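Local atomic coordinates of DNA polymerase (Pyrobaculum calidifontis, PDB entry 5MDN), a protein that probably catalyses template-directed DNA synthesis, adding deoxynucleotides from their triphosphates to a growing DNA strand with release of diphosphate. Residues R72-G76 against M385-P390; E375-L379 against W520-W525; N433-Y439 against F461-G467. One frame throughout, in Å; residues are numbered along the deposited sequence.

Contact 1. Residues R72-G76 against M385-P390; sequences RRFFG and MGEVAP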
loop_
_atom_site.group_PDB
_atom_site.type_symbol
_atom_site.label_atom_id
_atom_site.label_comp_id
_atom_site.label_asym_id
_atom_site.label_seq_id
_atom_site.Cartn_x
_atom_site.Cartn_y
_atom_site.Cartn_z
ATOM N N ARG A 72 -22.863 5.666 -25.969
ATOM C CA ARG A 72 -22.526 5.746 -24.557
ATOM C C ARG A 72 -22.291 7.201 -24.181
ATOM O O ARG A 72 -22.273 8.096 -25.032
ATOM C CB ARG A 72 -21.294 4.893 -24.221
ATOM C CG ARG A 72 -21.316 3.513 -24.855
ATOM C CD ARG A 72 -20.581 2.479 -24.026
ATOM N NE ARG A 72 -20.761 1.144 -24.590
ATOM C CZ ARG A 72 -21.855 0.406 -24.427
ATOM N NH1 ARG A 72 -22.872 0.869 -23.711
ATOM N NH2 ARG A 72 -21.935 -0.796 -24.981
ATOM N N ARG A 73 -22.108 7.431 -22.887
ATOM C CA ARG A 73 -21.865 8.767 -22.369
ATOM C C ARG A 73 -20.371 9.058 -22.319
ATOM O O ARG A 73 -19.548 8.159 -22.132
ATOM C CB ARG A 73 -22.470 8.922 -20.974
ATOM C CG ARG A 73 -23.911 8.461 -20.864
ATOM C CD ARG A 73 -24.382 8.490 -19.420
ATOM N NE ARG A 73 -24.533 9.857 -18.929
ATOM C CZ ARG A 73 -24.933 10.171 -17.701
ATOM N NH1 ARG A 73 -25.225 9.211 -16.835
ATOM N NH2 ARG A 73 -25.047 11.442 -17.340
ATOM N N PHE A 74 -20.027 10.332 -22.487
ATOM C CA PHE A 74 -18.643 10.788 -22.382
ATOM C C PHE A 74 -18.669 12.143 -21.691
ATOM O O PHE A 74 -19.087 13.137 -22.294
ATOM C CB PHE A 74 -17.984 10.874 -23.759
ATOM C CG PHE A 74 -16.517 11.191 -23.711
ATOM C CD1 PHE A 74 -15.623 10.304 -23.135
ATOM C CD2 PHE A 74 -16.027 12.367 -24.257
ATOM C CE1 PHE A 74 -14.271 10.587 -23.092
ATOM C CE2 PHE A 74 -14.676 12.655 -24.218
ATOM C CZ PHE A 74 -13.797 11.763 -23.634
ATOM N N PHE A 75 -18.220 12.179 -20.434
ATOM C CA PHE A 75 -18.403 13.341 -19.562
ATOM C C PHE A 75 -19.865 13.781 -19.528
ATOM O O PHE A 75 -20.182 14.971 -19.567
ATOM C CB PHE A 75 -17.500 14.502 -19.986
ATOM C CG PHE A 75 -16.043 14.268 -19.722
ATOM C CD1 PHE A 75 -15.517 14.468 -18.457
ATOM C CD2 PHE A 75 -15.197 13.856 -20.739
ATOM C CE1 PHE A 75 -14.177 14.262 -18.208
ATOM C CE2 PHE A 75 -13.851 13.646 -20.496
ATOM C CZ PHE A 75 -13.341 13.851 -19.227
ATOM N N GLY A 76 -20.767 12.804 -19.452
ATOM C CA GLY A 76 -22.189 13.058 -19.387
ATOM C C GLY A 76 -22.870 13.178 -20.737
ATOM O O GLY A 76 -24.020 12.754 -20.883
ATOM N N MET A 385 -23.020 2.819 -15.211
ATOM C CA MET A 385 -23.672 4.079 -15.529
ATOM C C MET A 385 -23.625 4.399 -17.016
ATOM O O MET A 385 -24.126 5.449 -17.428
ATOM C CB MET A 385 -23.043 5.221 -14.725
ATOM C CG MET A 385 -23.247 5.095 -13.223
ATOM S SD MET A 385 -22.486 6.430 -12.281
ATOM C CE MET A 385 -22.937 5.955 -10.613
ATOM N N GLY A 386 -23.038 3.521 -17.826
ATOM C CA GLY A 386 -22.969 3.747 -19.257
ATOM C C GLY A 386 -22.009 4.837 -19.677
ATOM O O GLY A 386 -22.227 5.479 -20.709
ATOM N N GLU A 387 -20.947 5.061 -18.909
ATOM C CA GLU A 387 -19.992 6.129 -19.169
ATOM C C GLU A 387 -18.686 5.546 -19.687
ATOM O O GLU A 387 -18.125 4.628 -19.077
ATOM C CB GLU A 387 -19.728 6.946 -17.903
ATOM C CG GLU A 387 -19.312 8.382 -18.173
ATOM C CD GLU A 387 -20.462 9.356 -18.010
ATOM O OE1 GLU A 387 -21.409 9.030 -17.263
ATOM O OE2 GLU A 387 -20.422 10.440 -18.632
ATOM N N VAL A 388 -18.207 6.080 -20.806
ATOM C CA VAL A 388 -16.894 5.719 -21.326
ATOM C C VAL A 388 -15.829 6.445 -20.518
ATOM O O VAL A 388 -15.976 7.626 -20.182
ATOM C CB VAL A 388 -16.802 6.054 -22.826
ATOM C CG1 VAL A 388 -15.354 6.115 -23.287
ATOM C CG2 VAL A 388 -17.573 5.025 -23.641
ATOM N N ALA A 389 -14.749 5.738 -20.201
ATOM C CA ALA A 389 -13.705 6.292 -19.355
ATOM C C ALA A 389 -12.753 7.165 -20.171
ATOM O O ALA A 389 -12.395 6.812 -21.298
ATOM C CB ALA A 389 -12.921 5.174 -18.674
ATOM N N PRO A 390 -12.336 8.311 -19.630
ATOM C CA PRO A 390 -11.288 9.104 -20.289
ATOM C C PRO A 390 -9.948 8.380 -20.307
ATOM O O PRO A 390 -9.843 7.237 -19.853
ATOM C CB PRO A 390 -11.228 10.389 -19.449
ATOM C CG PRO A 390 -12.509 10.418 -18.675
ATOM C CD PRO A 390 -12.889 8.991 -18.447
#
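Arg73 and Glu387 form a single parallel beta bridge that joins the end of edge strand 64-74, in an antiparallel four-stranded sheet of the N-terminal region, to the loop leaving helix 370-384. Gly386 closes that helix in a Schellman motif and accepts a hydrogen bond on its O from Arg73 N (2.9 Å). Val388 N returns one to Arg73 O (2.8 Å), nearly straight at 170°. The Glu387 chain leaves with CG anti to its backbone N (chi1 -153°) and bends at chi2, which carries the carboxylate to the turn after the strand. There OE2 takes the N-H of Gly76, while OE1 lies above one face of the Arg73 guanidinium, 3.6 Å from NE. No N-H points at OE1, so this long salt bridge acts through charge alone. A leucine in place of Glu387 would probably leave Gly76 N without its acceptor and the Arg73 guanidinium without its counter-charge. The Val388 and Arg72 side chains cross at about a right angle, Val388 CG2 touching Arg72 CB at 3.8 Å, and Val388 CG1 faces Phe74 CD1. Phe75 CD2 sits over the centre of the Phe74 ring, and Phe75 CZ meets Pro390 CG at 3.6 Å.

Contact 2. Residues E375-L379 against W520-W525; sequences EWMLL and WVGARW
Glu375, on helix 370-384, binds Arg524 with both carboxylate oxygens and so joins this helix to the loop that follows a type I beta turn, Trp520 to Ala523, between helices 514-519 and 528-551. The contact is buried inside the polymerase part of the chain. Its polar side centres on that carboxylate. OE2 accepts Arg524 N at 2.8 Å, met nearly end-on with an N-H angle of 168°, and OE1 makes a salt bridge to Arg524 NE at 2.9 Å. One residue is thus held by backbone and side chain together, although the carboxylate and guanidinium planes are turned 42° apart. CG of Glu375 stands anti to the backbone N (chi1 -160°) and the chain stays extended, long enough to span the gap to the loop. Tyr517 OH also hydrogen-bonds OE2. Arg392 and Arg395 bring further positive charge close to the guanidinium of Arg524, which the buried glutamate would be expected to offset in part. Leu379 crosses the Arg524 side chain at about a right angle, its CD1 and CD2 methyls in van der Waals contact with the guanidinium NH1. The apolar contacts are made with Trp525. Leu379 CD2 reaches Trp525 CH2 (4.1 Å), and Leu378 runs past the indole in the opposite direction, touching the six-membered ring with CB at CZ3 (3.6 Å) and CD1 at CE3 (3.9 Å). Within the turn, Gly522 O lies 3.3 Å above the plane of the Trp520 indole, displaced toward its rim.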
loop_
_atom_site.group_PDB
_atom_site.type_symbol
_atom_site.label_atom_id
_atom_site.label_comp_id
_atom_site.label_asym_id
_atom_site.label_seq_id
_atom_site.Cartn_x
_atom_site.Cartn_y
_atom_site.Cartn_z
ATOM N N GLU A 375 -9.256 4.287 -8.915
ATOM C CA GLU A 375 -9.554 4.350 -10.341
ATOM C C GLU A 375 -10.188 3.060 -10.848
ATOM O O GLU A 375 -11.031 3.101 -11.752
ATOM C CB GLU A 375 -8.282 4.674 -11.118
ATOM C CG GLU A 375 -8.532 5.228 -12.497
ATOM C CD GLU A 375 -7.335 5.987 -13.028
ATOM O OE1 GLU A 375 -6.312 5.344 -13.345
ATOM O OE2 GLU A 375 -7.415 7.230 -13.122
ATOM N N TRP A 376 -9.808 1.911 -10.285
ATOM C CA TRP A 376 -10.470 0.661 -10.638
ATOM C C TRP A 376 -11.891 0.586 -10.098
ATOM O O TRP A 376 -12.716 -0.146 -10.656
ATOM C CB TRP A 376 -9.656 -0.533 -10.138
ATOM C CG TRP A 376 -8.536 -0.902 -11.059
ATOM C CD1 TRP A 376 -7.197 -0.809 -10.807
ATOM C CD2 TRP A 376 -8.659 -1.412 -12.391
ATOM N NE1 TRP A 376 -6.481 -1.235 -11.900
ATOM C CE2 TRP A 376 -7.355 -1.612 -12.885
ATOM C CE3 TRP A 376 -9.747 -1.724 -13.212
ATOM C CZ2 TRP A 376 -7.110 -2.108 -14.163
ATOM C CZ3 TRP A 376 -9.502 -2.215 -14.480
ATOM C CH2 TRP A 376 -8.196 -2.402 -14.944
ATOM N N MET A 377 -12.193 1.318 -9.025
ATOM C CA MET A 377 -13.577 1.437 -8.575
ATOM C C MET A 377 -14.391 2.291 -9.538
ATOM O O MET A 377 -15.498 1.911 -9.937
ATOM C CB MET A 377 -13.626 2.025 -7.166
ATOM C CG MET A 377 -15.007 1.986 -6.530
ATOM S SD MET A 377 -14.999 2.515 -4.808
ATOM C CE MET A 377 -14.488 4.220 -4.992
ATOM N N LEU A 378 -13.861 3.462 -9.910
ATOM C CA LEU A 378 -14.595 4.366 -10.790
ATOM C C LEU A 378 -14.842 3.746 -12.161
ATOM O O LEU A 378 -15.878 4.012 -12.779
ATOM C CB LEU A 378 -13.846 5.691 -10.926
ATOM C CG LEU A 378 -13.726 6.507 -9.637
ATOM C CD1 LEU A 378 -12.958 7.795 -9.879
ATOM C CD2 LEU A 378 -15.100 6.797 -9.052
ATOM N N LEU A 379 -13.907 2.925 -12.652
ATOM C CA LEU A 379 -14.145 2.201 -13.898
ATOM C C LEU A 379 -15.333 1.260 -13.764
ATOM O O LEU A 379 -16.125 1.108 -14.700
ATOM C CB LEU A 379 -12.906 1.409 -14.306
ATOM C CG LEU A 379 -11.670 2.127 -14.835
ATOM C CD1 LEU A 379 -10.623 1.088 -15.173
ATOM C CD2 LEU A 379 -12.012 2.966 -16.046
ATOM N N TRP A 520 -4.544 14.078 -8.370
ATOM C CA TRP A 520 -3.514 13.331 -9.082
ATOM C C TRP A 520 -3.602 13.626 -10.573
ATOM O O TRP A 520 -4.532 13.172 -11.246
ATOM C CB TRP A 520 -3.673 11.834 -8.791
ATOM C CG TRP A 520 -2.800 10.916 -9.592
ATOM C CD1 TRP A 520 -1.583 11.200 -10.145
ATOM C CD2 TRP A 520 -3.078 9.549 -9.914
ATOM N NE1 TRP A 520 -1.092 10.093 -10.797
ATOM C CE2 TRP A 520 -1.992 9.067 -10.669
ATOM C CE3 TRP A 520 -4.144 8.686 -9.639
ATOM C CZ2 TRP A 520 -1.941 7.761 -11.152
ATOM C CZ3 TRP A 520 -4.091 7.391 -10.119
ATOM C CH2 TRP A 520 -2.998 6.940 -10.866
ATOM N N VAL A 521 -2.647 14.407 -11.089
ATOM C CA VAL A 521 -2.709 14.886 -12.470
ATOM C C VAL A 521 -2.804 13.730 -13.458
ATOM O O VAL A 521 -3.436 13.856 -14.515
ATOM C CB VAL A 521 -1.492 15.789 -12.763
ATOM C CG1 VAL A 521 -1.449 16.196 -14.230
ATOM C CG2 VAL A 521 -1.520 17.021 -11.871
ATOM N N GLY A 522 -2.213 12.584 -13.130
ATOM C CA GLY A 522 -2.286 11.431 -14.006
ATOM C C GLY A 522 -3.488 10.549 -13.740
ATOM O O GLY A 522 -3.373 9.320 -13.720
ATOM N N ALA A 523 -4.650 11.163 -13.541
ATOM C CA ALA A 523 -5.887 10.441 -13.289
ATOM C C ALA A 523 -6.841 10.593 -14.467
ATOM O O ALA A 523 -6.811 11.591 -15.193
ATOM C CB ALA A 523 -6.566 10.930 -12.007
ATOM N N ARG A 524 -7.688 9.579 -14.646
ATOM C CA ARG A 524 -8.642 9.578 -15.749
ATOM C C ARG A 524 -9.654 10.706 -15.598
ATOM O O ARG A 524 -9.913 11.459 -16.544
ATOM C CB ARG A 524 -9.327 8.216 -15.810
ATOM C CG ARG A 524 -8.318 7.151 -16.149
ATOM C CD ARG A 524 -8.791 5.723 -16.007
ATOM N NE ARG A 524 -7.610 4.872 -15.863
ATOM C CZ ARG A 524 -7.547 3.582 -16.164
ATOM N NH1 ARG A 524 -8.604 2.958 -16.657
ATOM N NH2 ARG A 524 -6.411 2.919 -15.982
ATOM N N TRP A 525 -10.240 10.835 -14.407
ATOM C CA TRP A 525 -11.203 11.886 -14.110
ATOM C C TRP A 525 -10.553 13.087 -13.433
ATOM O O TRP A 525 -11.183 13.747 -12.599
ATOM C CB TRP A 525 -12.340 11.330 -13.253
ATOM C CG TRP A 525 -13.301 10.509 -14.044
ATOM C CD1 TRP A 525 -14.369 10.964 -14.757
ATOM C CD2 TRP A 525 -13.268 9.089 -14.231
ATOM N NE1 TRP A 525 -15.013 9.915 -15.365
ATOM C CE2 TRP A 525 -14.356 8.753 -15.060
ATOM C CE3 TRP A 525 -12.428 8.070 -13.774
ATOM C CZ2 TRP A 525 -14.626 7.441 -15.441
ATOM C CZ3 TRP A 525 -12.698 6.768 -14.153
ATOM C CH2 TRP A 525 -13.788 6.465 -14.978
#

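Contact 3. Residues N433-Y439 against F461-G467; sequences NLSPDTY and FRKAPTG
Thr438 O receives Arg462 N in a hydrogen bond of 2.9 Å. Beside it, Phe461 CA turns its C-H to Thr438 O at 3.3 Å. This oxygen belongs to the single beta bridge of Tyr439 with Phe461, which brings the loop after helix 424-431 against strand 460-462. At the other end of the contact, Asn433 ties that helix end, closed by a Schellman motif, to the start of the next helix. Its CG stands opposite the backbone N (chi1 -160°), which sends the amide across to the other segment. There ND2 donates to Arg462 O (2.9 Å), while OD1 accepts Gly467 N at 3.1 Å, well off the C=O axis at 111°. With both ends engaged, the amide can hardly flip. Gly467, touched at CA by Thr438 CG2, is the N-cap of helix 468-486, whose first turn is held by Asp437 OD2 on Phe468 N and Ser435 OG on Ile469 N; Ser435 OG in turn donates to Asp437 OD1. The Phe461 ring fills the apolar side. Tyr439 turns an edge toward one face, ring centroids 5.9 Å apart and planes at 63°, and the opposite face carries Leu434 CD1 in a CH-pi contact, 3.6 Å from the centroid.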
loop_
_atom_site.group_PDB
_atom_site.type_symbol
_atom_site.label_atom_id
_atom_site.label_comp_id
_atom_site.label_asym_id
_atom_site.label_seq_id
_atom_site.Cartn_x
_atom_site.Cartn_y
_atom_site.Cartn_z
ATOM N N ASN A 433 -22.040 19.320 -5.816
ATOM C CA ASN A 433 -22.097 18.643 -7.111
ATOM C C ASN A 433 -20.874 18.967 -7.970
ATOM O O ASN A 433 -20.985 19.341 -9.140
ATOM C CB ASN A 433 -23.398 18.987 -7.843
ATOM C CG ASN A 433 -23.737 17.986 -8.926
ATOM O OD1 ASN A 433 -24.090 16.842 -8.641
ATOM N ND2 ASN A 433 -23.650 18.417 -10.177
ATOM N N LEU A 434 -19.692 18.815 -7.377
ATOM C CA LEU A 434 -18.439 19.049 -8.083
ATOM C C LEU A 434 -18.022 17.780 -8.818
ATOM O O LEU A 434 -18.012 16.692 -8.233
ATOM C CB LEU A 434 -17.339 19.486 -7.114
ATOM C CG LEU A 434 -17.342 20.908 -6.538
ATOM C CD1 LEU A 434 -18.482 21.760 -7.085
ATOM C CD2 LEU A 434 -17.383 20.868 -5.018
ATOM N N SER A 435 -17.662 17.929 -10.094
ATOM C CA SER A 435 -17.305 16.809 -10.956
ATOM C C SER A 435 -16.766 17.347 -12.277
ATOM O O SER A 435 -17.120 18.464 -12.678
ATOM C CB SER A 435 -18.516 15.904 -11.200
ATOM O OG SER A 435 -18.128 14.667 -11.770
ATOM N N PRO A 436 -15.890 16.605 -12.964
ATOM C CA PRO A 436 -15.417 17.079 -14.277
ATOM C C PRO A 436 -16.541 17.361 -15.259
ATOM O O PRO A 436 -16.456 18.320 -16.038
ATOM C CB PRO A 436 -14.514 15.933 -14.751
ATOM C CG PRO A 436 -14.035 15.292 -13.497
ATOM C CD PRO A 436 -15.180 15.391 -12.526
ATOM N N ASP A 437 -17.601 16.552 -15.245
ATOM C CA ASP A 437 -18.695 16.699 -16.196
ATOM C C ASP A 437 -19.660 17.826 -15.846
ATOM O O ASP A 437 -20.474 18.203 -16.697
ATOM C CB ASP A 437 -19.463 15.379 -16.312
ATOM C CG ASP A 437 -19.620 14.677 -14.977
ATOM O OD1 ASP A 437 -18.605 14.535 -14.260
ATOM O OD2 ASP A 437 -20.751 14.261 -14.647
ATOM N N THR A 438 -19.599 18.371 -14.630
ATOM C CA THR A 438 -20.482 19.460 -14.229
ATOM C C THR A 438 -19.810 20.827 -14.270
ATOM O O THR A 438 -20.489 21.838 -14.057
ATOM C CB THR A 438 -21.030 19.206 -12.820
ATOM O OG1 THR A 438 -19.945 19.135 -11.887
ATOM C CG2 THR A 438 -21.804 17.902 -12.790
ATOM N N TYR A 439 -18.509 20.881 -14.536
ATOM C CA TYR A 439 -17.806 22.151 -14.647
ATOM C C TYR A 439 -18.203 22.876 -15.931
ATOM O O TYR A 439 -18.539 22.256 -16.944
ATOM C CB TYR A 439 -16.295 21.913 -14.604
ATOM C CG TYR A 439 -15.445 23.100 -14.997
ATOM C CD1 TYR A 439 -15.240 24.158 -14.121
ATOM C CD2 TYR A 439 -14.826 23.151 -16.240
ATOM C CE1 TYR A 439 -14.455 25.242 -14.477
ATOM C CE2 TYR A 439 -14.040 24.226 -16.605
ATOM C CZ TYR A 439 -13.856 25.268 -15.721
ATOM O OH TYR A 439 -13.076 26.342 -16.084
ATOM N N PHE A 461 -20.262 25.441 -11.488
ATOM C CA PHE A 461 -20.659 24.047 -11.607
ATOM C C PHE A 461 -22.171 23.931 -11.732
ATOM O O PHE A 461 -22.927 24.735 -11.178
ATOM C CB PHE A 461 -20.182 23.211 -10.409
ATOM C CG PHE A 461 -18.687 23.065 -10.327
ATOM C CD1 PHE A 461 -17.913 24.082 -9.795
ATOM C CD2 PHE A 461 -18.058 21.910 -10.766
ATOM C CE1 PHE A 461 -16.541 23.956 -9.709
ATOM C CE2 PHE A 461 -16.679 21.778 -10.682
ATOM C CZ PHE A 461 -15.923 22.804 -10.153
ATOM N N ARG A 462 -22.622 22.928 -12.422
ATOM C CA ARG A 462 -24.015 22.793 -12.561
ATOM C C ARG A 462 -24.592 22.120 -11.406
ATOM O O ARG A 462 -24.078 21.178 -10.945
ATOM C CB ARG A 462 -24.336 21.938 -13.756
ATOM C CG ARG A 462 -23.479 22.240 -14.945
ATOM C CD ARG A 462 -23.591 21.127 -15.949
ATOM N NE ARG A 462 -24.973 20.905 -16.292
ATOM C CZ ARG A 462 -25.495 21.260 -17.451
ATOM N NH1 ARG A 462 -24.733 21.852 -18.354
ATOM N NH2 ARG A 462 -26.766 21.024 -17.697
ATOM N N LYS A 463 -25.693 22.644 -10.943
ATOM C CA LYS A 463 -26.472 22.065 -9.882
ATOM C C LYS A 463 -27.278 20.871 -10.387
ATOM O O LYS A 463 -27.566 19.974 -9.639
ATOM C CB LYS A 463 -27.441 23.137 -9.450
ATOM C CG LYS A 463 -27.696 23.271 -7.969
ATOM C CD LYS A 463 -28.228 24.655 -7.617
ATOM C CE LYS A 463 -29.182 24.597 -6.422
ATOM N NZ LYS A 463 -29.711 25.913 -5.963
ATOM N N ALA A 464 -27.612 20.964 -11.681
ATOM C CA ALA A 464 -28.376 20.157 -12.633
ATOM C C ALA A 464 -28.650 18.730 -12.363
ATOM O O ALA A 464 -29.382 18.406 -11.470
ATOM C CB ALA A 464 -27.790 20.367 -14.029
ATOM N N PRO A 465 -28.137 17.881 -13.219
ATOM C CA PRO A 465 -28.197 16.446 -13.136
ATOM C C PRO A 465 -26.922 16.094 -12.421
ATOM O O PRO A 465 -25.881 16.493 -12.837
ATOM C CB PRO A 465 -28.105 16.053 -14.576
ATOM C CG PRO A 465 -27.253 17.093 -15.168
ATOM C CD PRO A 465 -27.577 18.357 -14.474
ATOM N N THR A 466 -27.006 15.324 -11.364
ATOM C CA THR A 466 -25.867 14.946 -10.575
ATOM C C THR A 466 -24.696 14.426 -11.369
ATOM O O THR A 466 -24.839 13.685 -12.282
ATOM C CB THR A 466 -26.253 13.929 -9.508
ATOM O OG1 THR A 466 -26.381 12.690 -10.130
ATOM C CG2 THR A 466 -27.554 14.190 -8.986
ATOM N N GLY A 467 -23.522 14.876 -11.035
ATOM C CA GLY A 467 -22.334 14.496 -11.734
ATOM C C GLY A 467 -21.901 13.105 -11.458
ATOM O O GLY A 467 -22.385 12.459 -10.616
#

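How the contacts relate
Contact 2 is the core of the group, with every touching residue buried; contacts 1 and 3 are partly buried and lie farther from the centre of the chain. Contact 2 uses the body of helix 370-384, contact 1 the loop that leaves it. The chemistry follows. Contacts 1 and 3 each have a single beta bridge with side-chain bonds to backbone N-H groups, plus aromatic packing, whereas contact 2 has a buried carboxylate bound to backbone and side chain of one arginine, with leucines against a tryptophan. All three meet around 520-525 and 433-439: Pro390 packs on Arg524 O and Trp525, Pro436 CG reaches Trp525 O, and Phe75 touches Pro436. Contact 3 is nested in the loop that contact 2 closes.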